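Local coordinates for malonyl CoA-acyl carrier protein transacylase (Burkholderia pseudomallei, PDB 3G87) that probably transfers malonyl groups from malonyl-CoA to the thiol of holo acyl carrier protein, releasing free coenzyme A, at residues 202-207 with 244-249; 119-124 with 193-198; 230-235 with 239-244; 149-154 with 197-202. All coordinates share one frame; numbering follows the deposited sequence.

Overall arrangement
Contacts 1, 2 and 4 cluster round the loop carrying His196, centres about 8 to 11 Å apart, in an acyltransferase with a larger domain (parallel sheet) and a smaller, ferredoxin-like one (antiparallel sheet). Contact 2 ties helix 107-123 to that loop; contact 4 joins its continuation to the smaller domain. Both close on the same stretch, sharing Ser197 and Lys198, before contact 1 opens at Pro202 to pack helix 201-211 against the chain following helix 237-243. Contact 3, nested inside contact 1 and sharing Gln244, lies farther off in the larger domain, about 12 Å from contact 1 and 21 Å from contact 4 between centres. Contacts 1 and 2 meet at His196, which faces Ser92, probably the nucleophile.

Contact 1: residues 202-207 with 244-249; sequences PAQQAF and QIASPV
Ile245 fits its two branches between Gln204 and Phe207, neighbours one turn apart on helix 201-211. Its CD1 methyl reaches Phe207, lying 3.8 Å from Phe207 CD2, and comes to the ring obliquely; the two side chains cross at about a right angle. The other branch serves the glutamine: Ile245 CG2 is 3.8 Å from Gln204 CB. A beta-branched residue suits this place because one side chain can press on two successive partners. The phenylalanine ring reaches it because CG stands anti to the backbone N (chi1 -180°), and the same ring also packs on Phe96 and Leu241. Gln204, likewise anti at chi1 (171°) and extended beyond CG, carries its amide past Ile245 to Ala246, where a side chain no larger than a methyl lets the amide come so close, Gln204 NE2 standing 3.2 Å from Ala246 CB. This is a helix-to-loop junction in the acyltransferase fold, where the chain leaves helix 237-243 on its way to helix 251-264. At its start, Gln244 NE2 is hydrogen-bonded to the carbonyl oxygen of Ser92, in what looks like the nucleophile elbow. Gln204 NE2 also stands 3.2 Å from Ala246 N, but both are donors and do not bond. The amide instead gives a weak hydrogen bond to Ala242 O and another to a water, with 3.1 Å between Gln204 NE2 and that water. The same water lies 3.0 Å from Ser247 OG, so it links the glutamine to Ser247, one residue farther along. Ile245 and Phe207 both pack on Arg117 of helix 107-123.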
# COMPACT_ATOMS: atom_id res chain seq x y z
N PRO A 202 -4.49 -3.29 -17.79
CA PRO A 202 -4.06 -4.58 -18.28
C PRO A 202 -3.41 -5.48 -17.21
O PRO A 202 -3.72 -6.63 -17.22
CB PRO A 202 -3.14 -4.22 -19.43
CG PRO A 202 -3.54 -2.99 -19.82
CD PRO A 202 -4.06 -2.24 -18.71
N ALA A 203 -2.64 -4.92 -16.30
CA ALA A 203 -2.14 -5.61 -15.15
C ALA A 203 -3.28 -6.11 -14.30
O ALA A 203 -3.25 -7.23 -13.87
CB ALA A 203 -1.24 -4.75 -14.35
N GLN A 204 -4.26 -5.24 -14.07
CA GLN A 204 -5.42 -5.58 -13.28
C GLN A 204 -6.16 -6.78 -13.80
O GLN A 204 -6.49 -7.63 -13.05
CB GLN A 204 -6.39 -4.40 -13.16
CG GLN A 204 -7.67 -4.68 -12.56
CD GLN A 204 -8.51 -3.45 -12.47
OE1 GLN A 204 -9.34 -3.20 -13.29
NE2 GLN A 204 -8.29 -2.68 -11.44
N GLN A 205 -6.43 -6.81 -15.09
CA GLN A 205 -7.10 -7.93 -15.69
C GLN A 205 -6.25 -9.16 -15.66
O GLN A 205 -6.75 -10.21 -15.37
CB GLN A 205 -7.59 -7.63 -17.10
CG GLN A 205 -8.65 -6.57 -17.22
CD GLN A 205 -9.63 -6.51 -16.05
OE1 GLN A 205 -10.37 -7.43 -15.81
NE2 GLN A 205 -9.62 -5.42 -15.34
N ALA A 206 -4.97 -9.02 -15.94
CA ALA A 206 -4.07 -10.17 -15.88
C ALA A 206 -4.08 -10.69 -14.44
O ALA A 206 -4.07 -11.92 -14.23
CB ALA A 206 -2.65 -9.80 -16.33
N PHE A 207 -4.13 -9.77 -13.46
CA PHE A 207 -4.01 -10.16 -12.05
C PHE A 207 -5.30 -10.81 -11.59
O PHE A 207 -5.26 -11.79 -10.86
CB PHE A 207 -3.72 -8.96 -11.14
CG PHE A 207 -3.60 -9.34 -9.69
CD1 PHE A 207 -2.46 -10.04 -9.23
CD2 PHE A 207 -4.60 -9.01 -8.79
CE1 PHE A 207 -2.34 -10.43 -7.91
CE2 PHE A 207 -4.48 -9.39 -7.41
CZ PHE A 207 -3.34 -10.12 -6.99
N GLN A 244 -8.37 -2.93 -6.92
CA GLN A 244 -7.39 -2.12 -6.22
C GLN A 244 -6.31 -1.50 -7.13
O GLN A 244 -5.99 -0.37 -7.00
CB GLN A 244 -6.77 -2.97 -5.10
CG GLN A 244 -6.16 -2.25 -3.97
CD GLN A 244 -4.73 -2.64 -3.75
OE1 GLN A 244 -3.98 -2.74 -4.65
NE2 GLN A 244 -4.36 -2.86 -2.55
N ILE A 245 -5.80 -2.29 -8.06
CA ILE A 245 -4.71 -1.95 -8.93
C ILE A 245 -4.90 -0.76 -9.85
O ILE A 245 -4.01 -0.01 -10.05
CB ILE A 245 -4.28 -3.21 -9.75
CG1 ILE A 245 -3.39 -4.11 -8.95
CG2 ILE A 245 -3.62 -2.86 -11.01
CD1 ILE A 245 -3.46 -5.48 -9.35
N ALA A 246 -6.07 -0.61 -10.43
CA ALA A 246 -6.32 0.50 -11.30
C ALA A 246 -7.12 1.67 -10.70
O ALA A 246 -7.46 2.59 -11.37
CB ALA A 246 -6.95 0.03 -12.57
N SER A 247 -7.37 1.59 -9.40
CA SER A 247 -8.20 2.53 -8.69
C SER A 247 -7.36 3.36 -7.75
O SER A 247 -6.37 2.93 -7.33
CB SER A 247 -9.23 1.76 -7.90
OG SER A 247 -10.30 1.42 -8.70
N PRO A 248 -7.78 4.56 -7.40
CA PRO A 248 -7.00 5.30 -6.38
C PRO A 248 -7.05 4.68 -4.99
O PRO A 248 -8.02 4.01 -4.60
CB PRO A 248 -7.60 6.72 -6.38
CG PRO A 248 -8.81 6.65 -7.24
CD PRO A 248 -8.79 5.40 -8.08
N VAL A 249 -6.00 4.87 -4.25
CA VAL A 249 -5.89 4.30 -2.94
C VAL A 249 -6.52 5.31 -2.02
O VAL A 249 -6.07 6.48 -1.93
CB VAL A 249 -4.43 4.11 -2.53
CG1 VAL A 249 -4.31 3.80 -1.04
CG2 VAL A 249 -3.78 3.01 -3.36
O HOH W 1 -10.40 -0.45 -10.98

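Contact 2: residues 119-124 with 193-198; sequences ELMSQA and GAFHSK
Met121 sets its terminal methyl over the centre of one face of the Phe195 ring, and here the contact is tightest. Met121 CE sits 3.6 Å from the centroid of the Phe195 ring, only 7° from the ring normal, a CH-pi contact. The sulfur stands behind it, Met121 SD being 5.1 Å from the Phe195 centroid, so the pair is also a Met-aromatic contact. The bend at chi3 (52°) turns the methyl onto the ring, something an unbranched, flexible thioether does readily. Met121 O meets the ring as well, 3.6 Å from Phe195 CE1. The opposite face is approached toward its rim by Gly193 O, and the lack of a side chain on Gly193 leaves space for the aromatic ring beside it. Phe195 precedes His196 in the loop between strand 185-188 and helix 201-211; His196 NE2 is hydrogen-bonded to Ser92 OG, consistent with the serine-histidine pair of malonyl transferases. The loop is braced from within: Ala194 is the centre of an inverse gamma turn, and its carbonyl oxygen accepts from the hydroxyl of Ser197, with 2.8 Å between Ala194 O and Ser197 OG. Packing is looser where helix 107-123 gives out. There Ala124 CB approaches Gly193 CA at 4.1 Å, two small residues letting the backbones come close, and Met200 touches both Ala124 and Phe195. On the solvent side the polar residues turn to each other: the amide of exposed Gln123 donates to the carboxylate one turn back, Gln123 NE2 to Glu119 OE2 at 2.9 Å.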
# COMPACT_ATOMS: atom_id res chain seq x y z
N GLU A 119 5.29 -8.40 -10.65
CA GLU A 119 5.73 -8.65 -12.04
C GLU A 119 4.91 -7.88 -13.05
O GLU A 119 5.50 -7.18 -13.89
CB GLU A 119 5.75 -10.14 -12.37
CG GLU A 119 6.02 -10.43 -13.82
CD GLU A 119 7.35 -9.87 -14.34
OE1 GLU A 119 8.31 -9.79 -13.56
OE2 GLU A 119 7.45 -9.51 -15.54
N LEU A 120 3.57 -7.97 -12.99
CA LEU A 120 2.76 -7.24 -13.99
C LEU A 120 2.93 -5.71 -13.88
O LEU A 120 3.10 -4.99 -14.91
CB LEU A 120 1.27 -7.59 -13.91
CG LEU A 120 0.93 -9.06 -14.10
CD1 LEU A 120 -0.41 -9.40 -13.43
CD2 LEU A 120 0.91 -9.42 -15.59
N MET A 121 2.86 -5.19 -12.66
CA MET A 121 3.00 -3.78 -12.51
C MET A 121 4.36 -3.30 -13.05
O MET A 121 4.43 -2.24 -13.66
CB MET A 121 2.77 -3.35 -11.06
CG MET A 121 1.28 -3.36 -10.70
SD MET A 121 0.99 -3.13 -8.95
CE MET A 121 1.95 -1.61 -8.55
N SER A 122 5.39 -4.09 -12.91
CA SER A 122 6.69 -3.78 -13.48
C SER A 122 6.82 -3.71 -15.00
O SER A 122 7.74 -3.15 -15.47
CB SER A 122 7.77 -4.68 -12.90
OG SER A 122 8.02 -5.81 -13.66
N GLN A 123 5.89 -4.27 -15.72
CA GLN A 123 5.83 -4.25 -17.16
C GLN A 123 5.32 -2.95 -17.72
O GLN A 123 5.61 -2.65 -18.83
CB GLN A 123 4.95 -5.41 -17.68
CG GLN A 123 5.52 -6.76 -17.37
CD GLN A 123 4.60 -7.92 -17.54
OE1 GLN A 123 3.57 -7.83 -18.10
NE2 GLN A 123 5.04 -9.03 -17.10
N ALA A 124 4.57 -2.19 -16.95
CA ALA A 124 4.14 -0.86 -17.32
C ALA A 124 5.29 0.04 -17.70
O ALA A 124 6.14 0.28 -16.92
CB ALA A 124 3.34 -0.22 -16.20
N GLY A 193 5.83 3.22 -13.92
CA GLY A 193 4.39 3.05 -14.05
C GLY A 193 3.56 4.12 -13.37
O GLY A 193 3.88 4.65 -12.32
N ALA A 194 2.45 4.41 -14.01
CA ALA A 194 1.44 5.31 -13.51
C ALA A 194 0.54 4.37 -12.72
O ALA A 194 -0.46 3.88 -13.26
CB ALA A 194 0.69 5.87 -14.69
N PHE A 195 0.91 4.11 -11.46
CA PHE A 195 0.22 3.12 -10.66
C PHE A 195 -1.07 3.70 -10.16
O PHE A 195 -1.16 4.91 -9.95
CB PHE A 195 1.08 2.64 -9.47
CG PHE A 195 2.34 1.86 -9.88
CD1 PHE A 195 2.42 1.23 -11.15
CD2 PHE A 195 3.44 1.75 -9.00
CE1 PHE A 195 3.58 0.51 -11.55
CE2 PHE A 195 4.61 1.04 -9.40
CZ PHE A 195 4.66 0.41 -10.66
N HIS A 196 -2.05 2.85 -10.02
CA HIS A 196 -3.34 3.20 -9.48
C HIS A 196 -4.04 4.22 -10.34
O HIS A 196 -4.56 5.19 -9.85
CB HIS A 196 -3.23 3.64 -8.00
CG HIS A 196 -2.89 2.51 -7.07
ND1 HIS A 196 -3.77 1.51 -6.77
CD2 HIS A 196 -1.76 2.20 -6.43
CE1 HIS A 196 -3.21 0.64 -5.98
NE2 HIS A 196 -1.98 1.03 -5.77
N SER A 197 -3.99 3.98 -11.65
CA SER A 197 -4.63 4.79 -12.69
C SER A 197 -5.09 3.82 -13.79
O SER A 197 -4.88 2.61 -13.69
CB SER A 197 -3.66 5.81 -13.31
OG SER A 197 -2.78 5.18 -14.27
N LYS A 198 -5.71 4.38 -14.83
CA LYS A 198 -6.21 3.60 -15.98
C LYS A 198 -5.12 2.87 -16.78
O LYS A 198 -5.45 1.99 -17.54
CB LYS A 198 -6.95 4.52 -16.95
CG LYS A 198 -6.09 5.66 -17.56
CD LYS A 198 -6.90 6.49 -18.59
CE LYS A 198 -6.23 7.86 -18.79
NZ LYS A 198 -6.95 8.73 -19.80

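Contact 3: residues 230-235 with 239-244; sequences RPYENG and EGLAQQ
Tyr232 pushes the hydroxyl end of its ring against the backbone of Gly240 and Leu241, in the middle of helix 237-243. Tyr232 CE2 comes within 3.7 Å of Gly240 CA, and glycine suits because the ring takes the side where a side chain would stand. Leu241 N lies at the ring edge, near its plane; although Tyr232 OH is 3.2 Å from Leu241 N, the angle rules out a hydrogen bond. The phenol is hydrogen-bonded instead to Glu95 OE1 of helix 94-101, which pins its polar end. The Leu241 side chain also lies against the hydroxyl, its CD1 3.6 Å from Tyr232 OH, and packs on Phe96 and Leu99. Residues 230-235 belong to the loop from edge strand 223-224 of the parallel sheet to helix 237-243, and the ring folds back onto that helix; a backbone bond of Tyr232 to Val223 ties the loop to that strand. A water links the end of the loop to the helix, accepting from Glu239 N at 2.9 Å and donating to Gly235 O at 3.0 Å; it thus serves an N-H in the first turn. Gly235 takes a positive phi (82°), which glycine tolerates easily. Nearby, Glu239 forms a salt bridge with Arg236.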
# COMPACT_ATOMS: atom_id res chain seq x y z
N ARG A 230 -13.95 1.08 2.73
CA ARG A 230 -14.91 0.40 3.60
C ARG A 230 -14.48 -1.06 3.79
O ARG A 230 -13.66 -1.55 3.01
CB ARG A 230 -16.33 0.48 3.00
CG ARG A 230 -16.99 1.88 2.95
CD ARG A 230 -17.25 2.41 4.35
NE ARG A 230 -17.95 3.69 4.40
CZ ARG A 230 -17.37 4.89 4.29
NH1 ARG A 230 -16.05 5.04 4.08
NH2 ARG A 230 -18.13 5.97 4.35
N PRO A 231 -15.00 -1.76 4.77
CA PRO A 231 -14.70 -3.16 4.95
C PRO A 231 -14.94 -4.04 3.69
O PRO A 231 -15.94 -3.93 3.07
CB PRO A 231 -15.64 -3.55 6.06
CG PRO A 231 -16.12 -2.38 6.60
CD PRO A 231 -16.03 -1.32 5.69
N TYR A 232 -13.97 -4.86 3.34
CA TYR A 232 -14.13 -5.93 2.39
C TYR A 232 -15.42 -6.72 2.62
O TYR A 232 -15.73 -7.14 3.68
CB TYR A 232 -12.92 -6.87 2.41
CG TYR A 232 -11.83 -6.67 1.37
CD1 TYR A 232 -10.75 -5.89 1.63
CD2 TYR A 232 -11.86 -7.33 0.18
CE1 TYR A 232 -9.79 -5.73 0.75
CE2 TYR A 232 -10.91 -7.17 -0.71
CZ TYR A 232 -9.85 -6.37 -0.44
OH TYR A 232 -8.88 -6.23 -1.34
N GLU A 233 -16.21 -6.88 1.59
CA GLU A 233 -17.44 -7.58 1.73
C GLU A 233 -17.19 -9.06 1.76
O GLU A 233 -16.24 -9.49 1.25
CB GLU A 233 -18.35 -7.26 0.57
CG GLU A 233 -19.18 -6.04 0.76
CD GLU A 233 -19.79 -5.60 -0.51
OE1 GLU A 233 -20.92 -6.02 -0.75
OE2 GLU A 233 -19.13 -4.88 -1.29
N ASN A 234 -18.06 -9.84 2.36
CA ASN A 234 -17.94 -11.26 2.23
C ASN A 234 -18.23 -11.63 0.79
O ASN A 234 -19.11 -11.10 0.18
CB ASN A 234 -18.83 -11.99 3.20
CG ASN A 234 -18.35 -11.90 4.61
OD1 ASN A 234 -17.21 -11.72 4.86
ND2 ASN A 234 -19.23 -12.04 5.53
N GLY A 235 -17.40 -12.47 0.23
CA GLY A 235 -17.47 -12.78 -1.16
C GLY A 235 -16.85 -11.85 -2.16
O GLY A 235 -16.80 -12.19 -3.29
N GLU A 239 -12.56 -9.75 -5.84
CA GLU A 239 -13.04 -8.57 -6.51
C GLU A 239 -12.31 -7.30 -6.01
O GLU A 239 -11.75 -6.56 -6.79
CB GLU A 239 -14.55 -8.45 -6.37
CG GLU A 239 -15.18 -7.33 -7.14
CD GLU A 239 -16.59 -6.98 -6.68
OE1 GLU A 239 -16.82 -5.92 -6.08
OE2 GLU A 239 -17.49 -7.78 -6.95
N GLY A 240 -12.28 -7.10 -4.71
CA GLY A 240 -11.70 -5.91 -4.13
C GLY A 240 -10.25 -5.80 -4.38
O GLY A 240 -9.70 -4.75 -4.58
N LEU A 241 -9.62 -6.94 -4.41
CA LEU A 241 -8.21 -7.03 -4.50
C LEU A 241 -7.79 -6.64 -5.87
O LEU A 241 -6.82 -5.99 -6.05
CB LEU A 241 -7.79 -8.44 -4.18
CG LEU A 241 -6.34 -8.60 -3.80
CD1 LEU A 241 -5.89 -7.45 -2.99
CD2 LEU A 241 -5.99 -9.88 -3.19
N ALA A 242 -8.55 -7.07 -6.85
CA ALA A 242 -8.21 -6.84 -8.24
C ALA A 242 -8.50 -5.41 -8.63
O ALA A 242 -7.71 -4.75 -9.21
CB ALA A 242 -8.93 -7.72 -9.07
N GLN A 243 -9.66 -4.92 -8.31
CA GLN A 243 -9.99 -3.57 -8.61
C GLN A 243 -8.99 -2.56 -8.02
O GLN A 243 -8.78 -1.53 -8.56
CB GLN A 243 -11.41 -3.32 -8.17
CG GLN A 243 -12.23 -2.57 -9.16
CD GLN A 243 -12.40 -3.22 -10.50
OE1 GLN A 243 -12.66 -4.41 -10.62
NE2 GLN A 243 -12.32 -2.42 -11.53
N GLN A 244 -8.37 -2.93 -6.92
CA GLN A 244 -7.39 -2.12 -6.22
C GLN A 244 -6.31 -1.50 -7.13
O GLN A 244 -5.99 -0.37 -7.00
CB GLN A 244 -6.77 -2.97 -5.10
CG GLN A 244 -6.16 -2.25 -3.97
CD GLN A 244 -4.73 -2.64 -3.75
OE1 GLN A 244 -3.98 -2.74 -4.65
NE2 GLN A 244 -4.36 -2.86 -2.55
O HOH W 2 -14.46 -11.78 -5.17

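Contact 4: residues 149-154 with 197-202; sequences LVDTAI and SKFMRP
This is a surface contact between the two domains, bridging the turn before strand 153-159 of the antiparallel sheet and the 3-10 segment that leads into helix 201-211. Its polar part is a salt bridge from Lys198 NZ to Asp151 OD1; the 2.5 Å modelled between them is very short, and the exact value is doubtful. Lys198 starts with CG between the backbone N and the carbonyl carbon (chi1 61°) and then runs extended, a long reach that lets a lysine cross the gap. Its CG also rests over the rim of one face of Phe199. The ring of Phe199 turns its edge to the turn, with Asp151 O in the ring plane and 3.6 Å from Phe199 CE2, while Asp151 CB lies 3.8 Å from Phe199 CZ. Pro168 of strand 162-168 touches both Phe199 and Asp151. Ser197 opens this segment with an ST turn, its OG accepting from Phe199 N at 3.2 Å, and Glu171 holds the other side through Asp151 N. With three of the four touching residues exposed, the ion pair is probably weakened by water, and the weakly positive C-H edge of the aromatic ring beside a carbonyl oxygen would add a modest electrostatic attraction.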
# COMPACT_ATOMS: atom_id res chain seq x y z
N LEU A 149 -2.96 18.34 -18.81
CA LEU A 149 -2.54 17.07 -18.29
C LEU A 149 -3.71 16.09 -18.20
O LEU A 149 -4.18 15.77 -17.14
CB LEU A 149 -1.84 17.25 -16.97
CG LEU A 149 -0.76 18.30 -17.01
CD1 LEU A 149 -0.02 18.39 -15.75
CD2 LEU A 149 0.18 18.12 -18.13
N VAL A 150 -4.14 15.63 -19.34
CA VAL A 150 -5.39 14.94 -19.52
C VAL A 150 -5.43 13.50 -19.01
O VAL A 150 -6.45 13.03 -18.68
CB VAL A 150 -5.88 15.00 -20.98
CG1 VAL A 150 -6.06 16.40 -21.37
CG2 VAL A 150 -4.91 14.31 -21.91
N ASP A 151 -4.30 12.85 -18.95
CA ASP A 151 -4.23 11.48 -18.55
C ASP A 151 -3.64 11.31 -17.18
O ASP A 151 -3.27 10.26 -16.81
CB ASP A 151 -3.42 10.72 -19.58
CG ASP A 151 -4.15 10.56 -20.87
OD1 ASP A 151 -5.32 10.32 -20.82
OD2 ASP A 151 -3.55 10.67 -21.93
N THR A 152 -3.61 12.38 -16.43
CA THR A 152 -3.07 12.39 -15.12
C THR A 152 -4.18 12.56 -14.12
O THR A 152 -4.99 13.40 -14.29
CB THR A 152 -2.04 13.52 -14.98
OG1 THR A 152 -1.02 13.31 -15.90
CG2 THR A 152 -1.44 13.56 -13.63
N ALA A 153 -4.19 11.73 -13.09
CA ALA A 153 -5.21 11.79 -12.02
C ALA A 153 -4.67 11.52 -10.61
O ALA A 153 -3.50 11.17 -10.41
CB ALA A 153 -6.35 10.78 -12.37
N ILE A 154 -5.53 11.63 -9.59
CA ILE A 154 -5.12 11.28 -8.28
C ILE A 154 -5.04 9.74 -8.14
O ILE A 154 -6.00 9.00 -8.46
CB ILE A 154 -6.06 11.82 -7.22
CG1 ILE A 154 -6.43 13.27 -7.51
CG2 ILE A 154 -5.48 11.56 -5.81
CD1 ILE A 154 -5.42 14.28 -7.14
N SER A 197 -3.99 3.98 -11.65
CA SER A 197 -4.63 4.79 -12.69
C SER A 197 -5.09 3.82 -13.79
O SER A 197 -4.88 2.61 -13.69
CB SER A 197 -3.66 5.81 -13.31
OG SER A 197 -2.78 5.18 -14.27
N LYS A 198 -5.71 4.38 -14.83
CA LYS A 198 -6.21 3.60 -15.98
C LYS A 198 -5.12 2.87 -16.78
O LYS A 198 -5.45 1.99 -17.54
CB LYS A 198 -6.95 4.52 -16.95
CG LYS A 198 -6.09 5.66 -17.56
CD LYS A 198 -6.90 6.49 -18.59
CE LYS A 198 -6.23 7.86 -18.79
NZ LYS A 198 -6.95 8.73 -19.80
N PHE A 199 -3.86 3.28 -16.63
CA PHE A 199 -2.78 2.58 -17.32
C PHE A 199 -2.54 1.17 -16.78
O PHE A 199 -1.99 0.32 -17.48
CB PHE A 199 -1.51 3.47 -17.46
CG PHE A 199 -1.78 4.76 -18.23
CD1 PHE A 199 -1.84 4.75 -19.63
CD2 PHE A 199 -2.08 5.95 -17.56
CE1 PHE A 199 -2.15 5.92 -20.36
CE2 PHE A 199 -2.38 7.11 -18.27
CZ PHE A 199 -2.40 7.09 -19.69
N MET A 200 -2.99 0.91 -15.57
CA MET A 200 -2.86 -0.36 -14.90
C MET A 200 -3.93 -1.35 -15.21
O MET A 200 -3.90 -2.44 -14.74
CB MET A 200 -2.76 -0.14 -13.40
CG MET A 200 -1.46 0.42 -12.96
SD MET A 200 0.03 -0.32 -13.59
CE MET A 200 0.45 0.96 -14.57
N ARG A 201 -4.88 -0.96 -16.01
CA ARG A 201 -5.93 -1.85 -16.41
C ARG A 201 -5.49 -3.22 -16.94
O ARG A 201 -6.04 -4.17 -16.58
CB ARG A 201 -6.86 -1.18 -17.38
CG ARG A 201 -8.04 -0.76 -16.72
CD ARG A 201 -8.88 0.12 -17.55
NE ARG A 201 -9.07 1.43 -17.00
CZ ARG A 201 -9.68 1.70 -15.85
NH1 ARG A 201 -10.15 0.71 -15.10
NH2 ARG A 201 -9.81 2.96 -15.44
N PRO A 202 -4.49 -3.29 -17.79
CA PRO A 202 -4.06 -4.58 -18.28
C PRO A 202 -3.41 -5.48 -17.21
O PRO A 202 -3.72 -6.63 -17.22
CB PRO A 202 -3.14 -4.22 -19.43
CG PRO A 202 -3.54 -2.99 -19.82
CD PRO A 202 -4.06 -2.24 -18.71